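Local atomic coordinates of periplasmic binding protein/LacI transcriptional regulator (Alkaliphilus metalliredigens, PDB entry 3CTP), a protein that probably acts as a LacI-family DNA-binding transcriptional repressor and binds D-xylulofuranose in a sugar pocket. Residues 152-163 / 282-293. Residues are numbered along the deposited sequence; the frame is centred on the assembly and turned at random.
Sequences ISSDNYNGGRMA and INQPIEALAYTI. With XLF (beta-D-xylulofuranose), chain C.
The carboxamide of Q284 meets S154 at its edge: S154 OG gives a 2.6 Å hydrogen bond to Q284 OE1, in the carbonyl plane on a lone pair, with a C=O...donor angle of 117°. Water 1 comes in from one face of the amide, tilted well off its plane, and donates to OE1 while accepting from S154 N and N156 ND2; F74, F266 and R190 also touch Q284. At the other end of the amide, Q284 NE2 donates to O3 of the xylulofuranose (3.0 Å) and also to D267 OD1. Two donors on the oxygen and two acceptors at the nitrogen thus fix which way the buried amide is turned, making S154 and the water a second shell behind a ligand-binding side chain. The S154 hydroxyl stands beside its own backbone N (chi1 -65°), a rotation that brings it over to the glutamine, with P285 CD and L289 CD1 packed alongside. With an alanine at Q284, the S154 hydroxyl and water 1 would probably lose their shared acceptor, and the sugar O3 this amide donor.

On one side of this polar centre, I152 CG2 lies 3.9 Å from L289 CD2, the two side chains running past each other in opposite senses, and I293 CG1 closes in from across. On the other, I282 spreads over helix 156-169: its CD1 reaches M162 CB at 4.0 Å, while its CG2 faces G159 CA so closely that a beta carbon there would be tightly squeezed. Strands 151-154 and 281-283 flank strand 311-318; helix 286-302 packs on helix 73-88, whereas N156 touches helix 185-200. The chain thus crosses between lobes at 154-156 and returns at 283-286, side-by-side crossovers that belong to the hinge of the type I periplasmic-binding-protein fold, here backing the interlobe sugar pocket.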
ATOM      1  N   ILE A 152       6.829 -19.803  -8.288  1.00  8.58           N
ATOM      2  CA  ILE A 152       6.193 -20.048  -7.004  1.00  8.44           C
ATOM      3  C   ILE A 152       4.829 -19.347  -7.051  1.00  8.48           C
ATOM      4  O   ILE A 152       4.724 -18.211  -7.517  1.00  9.16           O
ATOM      5  CB  ILE A 152       7.035 -19.410  -5.845  1.00  8.74           C
ATOM      6  CG1 ILE A 152       8.470 -19.980  -5.780  1.00 11.69           C
ATOM      7  CG2 ILE A 152       6.354 -19.616  -4.488  1.00  9.61           C
ATOM      8  CD1 ILE A 152       9.543 -19.208  -6.676  1.00 10.49           C
ATOM      9  N   SER A 153       3.797 -19.994  -6.548  1.00  9.27           N
ATOM     10  CA  SER A 153       2.479 -19.386  -6.571  1.00  9.54           C
ATOM     11  C   SER A 153       1.619 -19.949  -5.475  1.00  9.76           C
ATOM     12  O   SER A 153       1.992 -20.956  -4.884  1.00 10.29           O
ATOM     13  CB  SER A 153       1.853 -19.678  -7.925  1.00 12.41           C
ATOM     14  OG  SER A 153       0.610 -19.008  -8.055  1.00 27.13           O
ATOM     15  N   SER A 154       0.485 -19.305  -5.172  1.00  8.83           N
ATOM     16  CA  SER A 154      -0.520 -19.968  -4.352  1.00  8.92           C
ATOM     17  C   SER A 154      -1.335 -20.915  -5.230  1.00  9.90           C
ATOM     18  O   SER A 154      -1.238 -20.864  -6.448  1.00 10.30           O
ATOM     19  CB  SER A 154      -1.469 -18.964  -3.699  1.00  9.72           C
ATOM     20  OG  SER A 154      -0.777 -18.121  -2.766  1.00 10.73           O
ATOM     21  N   ASP A 155      -2.156 -21.755  -4.604  1.00  8.52           N
ATOM     22  CA  ASP A 155      -3.011 -22.686  -5.341  1.00  8.50           C
ATOM     23  C   ASP A 155      -4.247 -21.965  -5.848  1.00  9.23           C
ATOM     24  O   ASP A 155      -5.352 -22.081  -5.318  1.00  9.87           O
ATOM     25  CB  ASP A 155      -3.369 -23.868  -4.423  1.00  9.28           C
ATOM     26  CG  ASP A 155      -4.080 -24.972  -5.141  1.00 13.59           C
ATOM     27  OD1 ASP A 155      -4.358 -24.852  -6.363  1.00 13.06           O
ATOM     28  OD2 ASP A 155      -4.395 -25.955  -4.428  1.00 14.84           O
ATOM     29  N   ASN A 156      -4.044 -21.191  -6.896  1.00  8.21           N
ATOM     30  CA  ASN A 156      -5.115 -20.313  -7.362  1.00  8.23           C
ATOM     31  C   ASN A 156      -6.303 -21.042  -7.983  1.00  7.37           C
ATOM     32  O   ASN A 156      -7.454 -20.593  -7.861  1.00  7.96           O
ATOM     33  CB  ASN A 156      -4.485 -19.313  -8.326  1.00  8.88           C
ATOM     34  CG  ASN A 156      -3.653 -18.293  -7.573  1.00  8.23           C
ATOM     35  OD1 ASN A 156      -4.163 -17.645  -6.652  1.00 10.11           O
ATOM     36  ND2 ASN A 156      -2.353 -18.198  -7.910  1.00 10.24           N
ATOM     37  N   TYR A 157      -6.043 -22.178  -8.619  1.00  8.64           N
ATOM     38  CA  TYR A 157      -7.134 -22.931  -9.204  1.00  8.93           C
ATOM     39  C   TYR A 157      -8.070 -23.424  -8.103  1.00  8.37           C
ATOM     40  O   TYR A 157      -9.294 -23.213  -8.143  1.00  8.65           O
ATOM     41  CB  TYR A 157      -6.605 -24.123 -10.026  1.00 10.01           C
ATOM     42  CG  TYR A 157      -7.754 -24.957 -10.525  1.00 11.77           C
ATOM     43  CD1 TYR A 157      -8.426 -24.629 -11.706  1.00 10.38           C
ATOM     44  CD2 TYR A 157      -8.220 -26.035  -9.779  1.00 14.12           C
ATOM     45  CE1 TYR A 157      -9.511 -25.376 -12.147  1.00  9.82           C
ATOM     46  CE2 TYR A 157      -9.310 -26.768 -10.200  1.00 10.67           C
ATOM     47  CZ  TYR A 157      -9.950 -26.436 -11.382  1.00 10.02           C
ATOM     48  OH  TYR A 157     -11.062 -27.165 -11.774  1.00 14.37           O
ATOM     49  N   ASN A 158      -7.519 -24.078  -7.127  1.00  8.89           N
ATOM     50  CA  ASN A 158      -8.347 -24.596  -6.053  1.00  8.89           C
ATOM     51  C   ASN A 158      -8.982 -23.487  -5.208  1.00  9.29           C
ATOM     52  O   ASN A 158     -10.077 -23.632  -4.777  1.00  9.82           O
ATOM     53  CB  ASN A 158      -7.600 -25.577  -5.167  1.00  9.74           C
ATOM     54  CG  ASN A 158      -7.434 -26.942  -5.809  1.00 14.31           C
ATOM     55  OD1 ASN A 158      -8.275 -27.419  -6.497  1.00 16.39           O
ATOM     56  ND2 ASN A 158      -6.332 -27.546  -5.532  1.00  9.18           N
ATOM     57  N   GLY A 159      -8.281 -22.366  -5.071  1.00  8.44           N
ATOM     58  CA  GLY A 159      -8.884 -21.215  -4.379  1.00  8.25           C
ATOM     59  C   GLY A 159     -10.104 -20.712  -5.108  1.00  9.13           C
ATOM     60  O   GLY A 159     -11.091 -20.359  -4.462  1.00  8.86           O
ATOM     61  N   GLY A 160     -10.076 -20.703  -6.446  1.00  8.84           N
ATOM     62  CA  GLY A 160     -11.290 -20.290  -7.177  1.00  9.33           C
ATOM     63  C   GLY A 160     -12.420 -21.290  -6.981  1.00 10.33           C
ATOM     64  O   GLY A 160     -13.590 -20.892  -6.830  1.00 10.65           O
ATOM     65  N   ARG A 161     -12.103 -22.586  -6.995  1.00  9.62           N
ATOM     66  CA  ARG A 161     -13.151 -23.585  -6.690  1.00 10.05           C
ATOM     67  C   ARG A 161     -13.722 -23.371  -5.292  1.00  9.93           C
ATOM     68  O   ARG A 161     -14.946 -23.460  -5.089  1.00 11.41           O
ATOM     69  CB  ARG A 161     -12.602 -24.998  -6.827  1.00 12.01           C
ATOM     70  CG  ARG A 161     -13.683 -26.033  -6.499  1.00 15.74           C
ATOM     71  CD  ARG A 161     -14.953 -25.826  -7.357  1.00 21.10           C
ATOM     72  NE  ARG A 161     -15.963 -26.876  -7.127  1.00 20.42           N
ATOM     73  CZ  ARG A 161     -16.001 -28.027  -7.799  1.00 27.88           C
ATOM     74  NH1 ARG A 161     -15.073 -28.293  -8.730  1.00 23.09           N
ATOM     75  NH2 ARG A 161     -16.961 -28.921  -7.544  1.00 24.53           N
ATOM     76  N   MET A 162     -12.841 -23.111  -4.318  1.00  9.45           N
ATOM     77  CA  MET A 162     -13.311 -22.940  -2.919  1.00 10.92           C
ATOM     78  C   MET A 162     -14.253 -21.751  -2.852  1.00 10.03           C
ATOM     79  O   MET A 162     -15.240 -21.737  -2.095  1.00 11.36           O
ATOM     80  CB  MET A 162     -12.159 -22.656  -1.922  1.00 12.99           C
ATOM     81  CG  MET A 162     -11.245 -23.798  -1.568  1.00 25.16           C
ATOM     82  SD  MET A 162      -9.894 -23.209  -0.466  1.00 15.53           S
ATOM     83  CE  MET A 162      -8.739 -24.487  -0.907  1.00 28.18           C
ATOM     84  N   ALA A 163     -13.909 -20.693  -3.572  1.00  9.03           N
ATOM     85  CA  ALA A 163     -14.768 -19.511  -3.551  1.00  9.47           C
ATOM     86  C   ALA A 163     -16.131 -19.824  -4.117  1.00 10.04           C
ATOM     87  O   ALA A 163     -17.144 -19.401  -3.559  1.00 10.10           O
ATOM     88  CB  ALA A 163     -14.113 -18.357  -4.329  1.00 10.41           C
ATOM     89  N   ILE A 282     -10.040 -15.730   0.372  1.00  9.02           N
ATOM     90  CA  ILE A 282      -9.211 -16.916   0.298  1.00  9.03           C
ATOM     91  C   ILE A 282      -7.801 -16.480   0.669  1.00  9.36           C
ATOM     92  O   ILE A 282      -7.220 -15.565   0.074  1.00  9.19           O
ATOM     93  CB  ILE A 282      -9.158 -17.490  -1.133  1.00  8.52           C
ATOM     94  CG1 ILE A 282     -10.576 -17.766  -1.671  1.00 11.18           C
ATOM     95  CG2 ILE A 282      -8.296 -18.768  -1.157  1.00 10.24           C
ATOM     96  CD1 ILE A 282     -11.361 -18.831  -0.860  1.00  9.55           C
ATOM     97  N   ASN A 283      -7.245 -17.131   1.678  1.00  8.62           N
ATOM     98  CA  ASN A 283      -5.910 -16.815   2.148  1.00  8.88           C
ATOM     99  C   ASN A 283      -4.801 -17.253   1.213  1.00  9.45           C
ATOM    100  O   ASN A 283      -4.702 -18.438   0.900  1.00 10.81           O
ATOM    101  CB  ASN A 283      -5.683 -17.538   3.493  1.00 10.10           C
ATOM    102  CG  ASN A 283      -4.386 -17.143   4.159  1.00 13.77           C
ATOM    103  OD1 ASN A 283      -4.265 -16.022   4.677  1.00 14.28           O
ATOM    104  ND2 ASN A 283      -3.404 -18.065   4.177  1.00 13.54           N
ATOM    105  N   GLN A 284      -3.935 -16.311   0.802  1.00  9.21           N
ATOM    106  CA  GLN A 284      -2.613 -16.690   0.283  1.00  8.80           C
ATOM    107  C   GLN A 284      -1.601 -16.684   1.407  1.00  9.35           C
ATOM    108  O   GLN A 284      -1.547 -15.711   2.187  1.00  9.49           O
ATOM    109  CB  GLN A 284      -2.129 -15.689  -0.777  1.00  9.16           C
ATOM    110  CG  GLN A 284      -2.938 -15.684  -2.045  1.00  9.28           C
ATOM    111  CD  GLN A 284      -2.147 -15.084  -3.191  1.00  8.61           C
ATOM    112  OE1 GLN A 284      -1.174 -15.676  -3.637  1.00 10.61           O
ATOM    113  NE2 GLN A 284      -2.590 -13.925  -3.710  1.00  9.70           N
ATOM    114  N   PRO A 285      -0.814 -17.766   1.536  1.00  9.13           N
ATOM    115  CA  PRO A 285       0.046 -17.884   2.717  1.00  9.82           C
ATOM    116  C   PRO A 285       1.340 -17.117   2.523  1.00  9.91           C
ATOM    117  O   PRO A 285       2.361 -17.674   2.084  1.00 10.97           O
ATOM    118  CB  PRO A 285       0.317 -19.390   2.814  1.00 11.33           C
ATOM    119  CG  PRO A 285       0.214 -19.883   1.374  1.00 12.24           C
ATOM    120  CD  PRO A 285      -0.869 -19.006   0.733  1.00 10.02           C
ATOM    121  N   ILE A 286       1.283 -15.815   2.811  1.00  9.52           N
ATOM    122  CA  ILE A 286       2.406 -14.933   2.515  1.00 10.19           C
ATOM    123  C   ILE A 286       3.706 -15.423   3.158  1.00 10.22           C
ATOM    124  O   ILE A 286       4.777 -15.375   2.536  1.00  9.78           O
ATOM    125  CB  ILE A 286       2.077 -13.482   2.964  1.00 10.88           C
ATOM    126  CG1 ILE A 286       0.980 -12.928   2.032  1.00 14.50           C
ATOM    127  CG2 ILE A 286       3.306 -12.611   2.900  1.00 15.60           C
ATOM    128  CD1 ILE A 286       0.527 -11.472   2.353  1.00 16.93           C
ATOM    129  N   GLU A 287       3.643 -15.879   4.411  1.00 10.97           N
ATOM    130  CA  GLU A 287       4.886 -16.333   5.049  1.00 12.47           C
ATOM    131  C   GLU A 287       5.493 -17.520   4.295  1.00 12.06           C
ATOM    132  O   GLU A 287       6.725 -17.572   4.065  1.00 12.40           O
ATOM    133  CB  GLU A 287       4.679 -16.709   6.528  1.00 13.75           C
ATOM    134  CG  GLU A 287       4.378 -15.503   7.409  1.00 26.11           C
ATOM    135  CD  GLU A 287       5.621 -14.757   7.834  1.00 25.79           C
ATOM    136  OE1 GLU A 287       6.713 -15.372   7.875  1.00 36.48           O
ATOM    137  OE2 GLU A 287       5.503 -13.553   8.155  1.00 37.29           O
ATOM    138  N   ALA A 288       4.667 -18.510   3.950  1.00 10.24           N
ATOM    139  CA  ALA A 288       5.191 -19.662   3.201  1.00  9.76           C
ATOM    140  C   ALA A 288       5.686 -19.257   1.808  1.00  9.76           C
ATOM    141  O   ALA A 288       6.704 -19.779   1.322  1.00 10.46           O
ATOM    142  CB  ALA A 288       4.130 -20.764   3.075  1.00 10.46           C
ATOM    143  N   LEU A 289       4.959 -18.365   1.136  1.00  9.58           N
ATOM    144  CA  LEU A 289       5.398 -17.921  -0.194  1.00  9.51           C
ATOM    145  C   LEU A 289       6.749 -17.228  -0.097  1.00  9.97           C
ATOM    146  O   LEU A 289       7.654 -17.499  -0.889  1.00 10.32           O
ATOM    147  CB  LEU A 289       4.394 -16.932  -0.786  1.00  9.06           C
ATOM    148  CG  LEU A 289       3.065 -17.558  -1.201  1.00  9.64           C
ATOM    149  CD1 LEU A 289       2.022 -16.446  -1.389  1.00 10.69           C
ATOM    150  CD2 LEU A 289       3.230 -18.367  -2.508  1.00 10.89           C
ATOM    151  N   ALA A 290       6.881 -16.312   0.871  1.00 10.06           N
ATOM    152  CA  ALA A 290       8.117 -15.540   0.997  1.00  9.68           C
ATOM    153  C   ALA A 290       9.279 -16.435   1.375  1.00  8.90           C
ATOM    154  O   ALA A 290      10.382 -16.316   0.839  1.00  9.65           O
ATOM    155  CB  ALA A 290       7.915 -14.428   2.063  1.00  9.29           C
ATOM    156  N   TYR A 291       9.053 -17.325   2.340  1.00 10.32           N
ATOM    157  CA  TYR A 291      10.072 -18.281   2.727  1.00  9.63           C
ATOM    158  C   TYR A 291      10.562 -19.070   1.519  1.00 10.32           C
ATOM    159  O   TYR A 291      11.781 -19.228   1.293  1.00 10.53           O
ATOM    160  CB  TYR A 291       9.515 -19.250   3.794  1.00 10.49           C
ATOM    161  CG  TYR A 291      10.412 -20.443   4.064  1.00 14.78           C
ATOM    162  CD1 TYR A 291      11.468 -20.343   4.937  1.00 18.56           C
ATOM    163  CD2 TYR A 291      10.193 -21.657   3.428  1.00 16.64           C
ATOM    164  CE1 TYR A 291      12.311 -21.430   5.172  1.00 18.52           C
ATOM    165  CE2 TYR A 291      11.021 -22.761   3.674  1.00 23.37           C
ATOM    166  CZ  TYR A 291      12.070 -22.625   4.548  1.00 21.67           C
ATOM    167  OH  TYR A 291      12.891 -23.707   4.805  1.00 26.75           O
ATOM    168  N   THR A 292       9.615 -19.566   0.739  1.00  8.88           N
ATOM    169  CA  THR A 292       9.925 -20.450  -0.382  1.00  9.68           C
ATOM    170  C   THR A 292      10.687 -19.702  -1.472  1.00  9.03           C
ATOM    171  O   THR A 292      11.657 -20.193  -2.013  1.00  9.57           O
ATOM    172  CB  THR A 292       8.621 -21.065  -0.908  1.00 10.33           C
ATOM    173  OG1 THR A 292       8.069 -21.863   0.151  1.00 11.32           O
ATOM    174  CG2 THR A 292       8.861 -21.951  -2.151  1.00 10.12           C
ATOM    175  N   ILE A 293      10.225 -18.488  -1.786  1.00  7.70           N
ATOM    176  CA  ILE A 293      10.864 -17.705  -2.829  1.00  8.26           C
ATOM    177  C   ILE A 293      12.329 -17.473  -2.455  1.00  9.30           C
ATOM    178  O   ILE A 293      13.240 -17.645  -3.283  1.00 10.45           O
ATOM    179  CB  ILE A 293      10.129 -16.357  -2.960  1.00  9.47           C
ATOM    180  CG1 ILE A 293       8.749 -16.550  -3.606  1.00  9.75           C
ATOM    181  CG2 ILE A 293      10.976 -15.324  -3.680  1.00 12.01           C
ATOM    182  CD1 ILE A 293       7.823 -15.309  -3.519  1.00 10.69           C
TER
HETATM  183  O4  XLF C 401      -2.117 -11.788  -9.597  1.00 10.69           O
HETATM  184  C4  XLF C 401      -3.007 -11.961  -8.492  1.00  9.94           C
HETATM  185  C5  XLF C 401      -4.075 -10.882  -8.593  1.00  7.80           C
HETATM  186  O5  XLF C 401      -3.796  -9.951  -7.542  1.00  8.98           O
HETATM  187  C3  XLF C 401      -2.300 -11.674  -7.178  1.00  9.19           C
HETATM  188  O3  XLF C 401      -2.067 -12.874  -6.427  1.00  9.46           O
HETATM  189  C2  XLF C 401      -3.291 -10.773  -6.493  1.00  9.00           C
HETATM  190  O2  XLF C 401      -4.376 -11.537  -5.929  1.00  8.32           O
HETATM  191  C1  XLF C 401      -2.652  -9.889  -5.442  1.00  6.89           C
HETATM  192  O1  XLF C 401      -3.637  -8.978  -4.929  1.00 10.36           O
HETATM  193  O   HOH W   1      -0.514 -16.662  -6.131  1.00  9.93           O